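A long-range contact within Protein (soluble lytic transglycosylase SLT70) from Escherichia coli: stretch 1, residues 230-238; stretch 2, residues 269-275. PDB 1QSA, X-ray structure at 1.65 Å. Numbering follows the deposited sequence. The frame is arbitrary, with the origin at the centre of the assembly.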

# COMPACT_ATOMS: atom_id res chain seq x y z
N ALA A 230 -13.76 -10.34 -23.10
CA ALA A 230 -12.56 -11.01 -23.56
C ALA A 230 -12.66 -11.60 -24.97
O ALA A 230 -11.68 -11.58 -25.71
N GLU A 231 -13.84 -12.09 -25.33
CA GLU A 231 -14.04 -12.68 -26.66
C GLU A 231 -14.04 -11.62 -27.76
O GLU A 231 -13.44 -11.82 -28.82
N ASN A 232 -14.70 -10.50 -27.50
CA ASN A 232 -14.74 -9.39 -28.46
C ASN A 232 -13.30 -8.96 -28.75
O ASN A 232 -12.92 -8.76 -29.90
N ALA A 233 -12.49 -8.87 -27.70
CA ALA A 233 -11.09 -8.48 -27.86
C ALA A 233 -10.27 -9.54 -28.60
O ALA A 233 -9.46 -9.22 -29.46
N ARG A 234 -10.49 -10.81 -28.26
CA ARG A 234 -9.74 -11.89 -28.90
C ARG A 234 -9.97 -11.89 -30.41
O ARG A 234 -9.02 -11.99 -31.19
N LEU A 235 -11.22 -11.71 -30.81
CA LEU A 235 -11.61 -11.71 -32.22
C LEU A 235 -11.15 -10.48 -33.00
O LEU A 235 -11.04 -10.52 -34.23
N MET A 236 -10.87 -9.40 -32.28
CA MET A 236 -10.43 -8.15 -32.89
C MET A 236 -8.94 -8.07 -33.24
O MET A 236 -8.54 -7.23 -34.06
N ILE A 237 -8.12 -8.93 -32.66
CA ILE A 237 -6.69 -8.87 -32.89
C ILE A 237 -6.24 -8.80 -34.36
O ILE A 237 -5.43 -7.95 -34.72
N PRO A 238 -6.77 -9.69 -35.23
CA PRO A 238 -6.33 -9.60 -36.63
C PRO A 238 -6.61 -8.24 -37.27
O PRO A 238 -5.73 -7.67 -37.91
N ASP A 269 -13.54 -24.37 -24.66
CA ASP A 269 -12.37 -25.15 -25.07
C ASP A 269 -11.57 -24.41 -26.13
O ASP A 269 -10.35 -24.47 -26.14
N GLU A 270 -12.28 -23.75 -27.04
CA GLU A 270 -11.64 -22.98 -28.11
C GLU A 270 -10.83 -21.83 -27.49
O GLU A 270 -9.68 -21.59 -27.87
N GLN A 271 -11.42 -21.15 -26.51
CA GLN A 271 -10.75 -20.04 -25.83
C GLN A 271 -9.55 -20.51 -25.02
O GLN A 271 -8.50 -19.86 -25.03
N ALA A 272 -9.69 -21.63 -24.31
CA ALA A 272 -8.59 -22.18 -23.52
C ALA A 272 -7.40 -22.57 -24.39
O ALA A 272 -6.24 -22.38 -24.01
N LYS A 273 -7.68 -23.14 -25.56
CA LYS A 273 -6.63 -23.55 -26.49
C LYS A 273 -5.91 -22.31 -27.04
O LYS A 273 -4.68 -22.26 -27.13
N TRP A 274 -6.69 -21.29 -27.40
CA TRP A 274 -6.14 -20.05 -27.92
C TRP A 274 -5.29 -19.39 -26.84
O TRP A 274 -4.18 -18.94 -27.10
N ARG A 275 -5.82 -19.35 -25.62
CA ARG A 275 -5.12 -18.75 -24.48
C ARG A 275 -3.79 -19.42 -24.23
O ARG A 275 -2.77 -18.75 -24.07

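Two helices that cross at a distance can still be joined securely if one long side chain between them is held in place and used along its whole length. The helices containing residues 230–238 and 269–275 of this lytic transglycosylase illustrate the principle: their axes come no closer than 12.2 Å and their directions differ by 56°, so long side chains must span the gap. The central one is R234.

Its position is fixed first within its own helix. E231, one turn earlier, receives a paired, nearly straight set of hydrogen bonds, from R234 NE to E231 OE1 and from R234 NH2 to E231 OE2, each 2.9 Å long, both part of one salt bridge, whose charged pair is R234 NH2 and E231 OE2. The CA-to-CB bond of E231 points sideways, but its t, p rotamer with chi3 near 0° brings the carboxylate closer to the second helix. There E231 OE1 accepts another hydrogen bond, from Q271 NE2 at 2.9 Å, with an N-H...acceptor angle of 158°. Q271 likewise starts sideways, and its m, t conformation carries the amide across; its OE1 is hydrogen-bonded just outside the two stretches. One carboxylate oxygen thus couples the anchoring of the arginine to the contact between helices.

The link to E270 is looser. This residue points toward the first helix and extends in a t, t rotamer, yet R234 NH2 and E270 OE1 remain 3.9 Å apart in a long salt bridge. The oxygen lies well out of the guanidinium plane and no N-H points at it, so the attraction is one of charge alone. A water supplies the directional connection, accepting from R234 NH1 at 2.9 Å and donating to E270 OE2 at 3.3 Å.

Beyond these polar links, R234 packs against W274, whose CA-to-CB bond, like that of R234, points toward the opposing helix. The t, t, p rotamer of the arginine, with chi4 at 90°, lays its aliphatic part over the indole: R234 CG sits 3.6 Å from the centroid of the six-membered ring, only 9° off the normal, in a CH-pi contact. Farther along the chain, R234 CZ lies 4.8 Å from the centroid of the five-membered ring in a cation-pi interaction, and R234 NH1 approaches W274 CD1 to 3.4 Å. The W274 ring is set by chi1 t and chi2 of 92°. At the ring's edge, buried I237, in an m, t rotamer, completes the packing, its CD1 reaching W274 CZ2 at 3.8 Å.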

# COMPACT_ATOMS: atom_id res chain seq x y z
CB ALA A 230 -12.13 -12.09 -22.56
CB GLU A 231 -15.33 -13.51 -26.70
CG GLU A 231 -15.57 -14.25 -28.03
CD GLU A 231 -14.53 -15.32 -28.36
OE1 GLU A 231 -13.59 -15.54 -27.56
OE2 GLU A 231 -14.64 -15.96 -29.42
CB ASN A 232 -15.55 -8.23 -27.88
CG ASN A 232 -15.69 -7.07 -28.85
OD1 ASN A 232 -15.57 -5.91 -28.47
ND2 ASN A 232 -15.95 -7.38 -30.12
CB ALA A 233 -10.47 -8.19 -26.49
CB ARG A 234 -10.16 -13.25 -28.32
CG ARG A 234 -9.32 -14.43 -28.78
CD ARG A 234 -9.83 -15.74 -28.19
NE ARG A 234 -11.07 -16.16 -28.83
CZ ARG A 234 -11.12 -16.94 -29.91
NH1 ARG A 234 -10.00 -17.39 -30.46
NH2 ARG A 234 -12.29 -17.27 -30.43
CB LEU A 235 -13.13 -11.85 -32.34
CG LEU A 235 -13.69 -13.20 -31.89
CD1 LEU A 235 -15.21 -13.15 -31.95
CD2 LEU A 235 -13.14 -14.32 -32.76
CB MET A 236 -10.76 -6.98 -31.95
CG MET A 236 -10.48 -5.61 -32.52
SD MET A 236 -10.58 -4.32 -31.27
CE MET A 236 -12.25 -4.53 -30.69
CB ILE A 237 -5.91 -9.95 -32.10
CG1 ILE A 237 -6.05 -9.70 -30.60
CG2 ILE A 237 -4.43 -9.95 -32.49
CD1 ILE A 237 -5.32 -10.72 -29.72
CB PRO A 238 -7.09 -10.74 -37.31
CG PRO A 238 -7.22 -11.76 -36.23
CD PRO A 238 -7.55 -10.92 -34.99
CB ASP A 269 -12.79 -26.52 -25.60
CG ASP A 269 -13.48 -27.37 -24.54
OD1 ASP A 269 -13.12 -27.26 -23.34
OD2 ASP A 269 -14.37 -28.17 -24.91
CB GLU A 270 -12.70 -22.42 -29.06
CG GLU A 270 -12.16 -21.47 -30.13
CD GLU A 270 -13.24 -20.96 -31.09
OE1 GLU A 270 -14.35 -20.59 -30.62
OE2 GLU A 270 -12.97 -20.91 -32.31
CB GLN A 271 -11.72 -19.29 -24.93
CG GLN A 271 -12.79 -18.48 -25.64
CD GLN A 271 -13.77 -17.83 -24.68
OE1 GLN A 271 -14.21 -18.44 -23.70
NE2 GLN A 271 -14.10 -16.57 -24.93
CB ALA A 272 -9.05 -23.36 -22.68
CB LYS A 273 -7.23 -24.37 -27.64
CG LYS A 273 -6.24 -24.80 -28.70
CD LYS A 273 -6.95 -25.66 -29.74
CE LYS A 273 -6.01 -26.07 -30.86
NZ LYS A 273 -6.72 -26.91 -31.87
CB TRP A 274 -7.27 -19.11 -28.34
CG TRP A 274 -6.79 -17.87 -29.03
CD1 TRP A 274 -6.64 -17.69 -30.38
CD2 TRP A 274 -6.36 -16.65 -28.42
NE1 TRP A 274 -6.13 -16.44 -30.64
CE2 TRP A 274 -5.95 -15.78 -29.46
CE3 TRP A 274 -6.27 -16.20 -27.09
CZ2 TRP A 274 -5.45 -14.49 -29.21
CZ3 TRP A 274 -5.77 -14.91 -26.84
CH2 TRP A 274 -5.37 -14.08 -27.90
CB ARG A 275 -5.98 -18.84 -23.21
CG ARG A 275 -5.29 -18.38 -21.93
CD ARG A 275 -5.98 -18.95 -20.69
NE ARG A 275 -5.82 -20.40 -20.66
CZ ARG A 275 -6.74 -21.27 -20.23
NH1 ARG A 275 -7.91 -20.86 -19.75
NH2 ARG A 275 -6.48 -22.57 -20.28
O HOH W 1 -9.90 -19.78 -32.03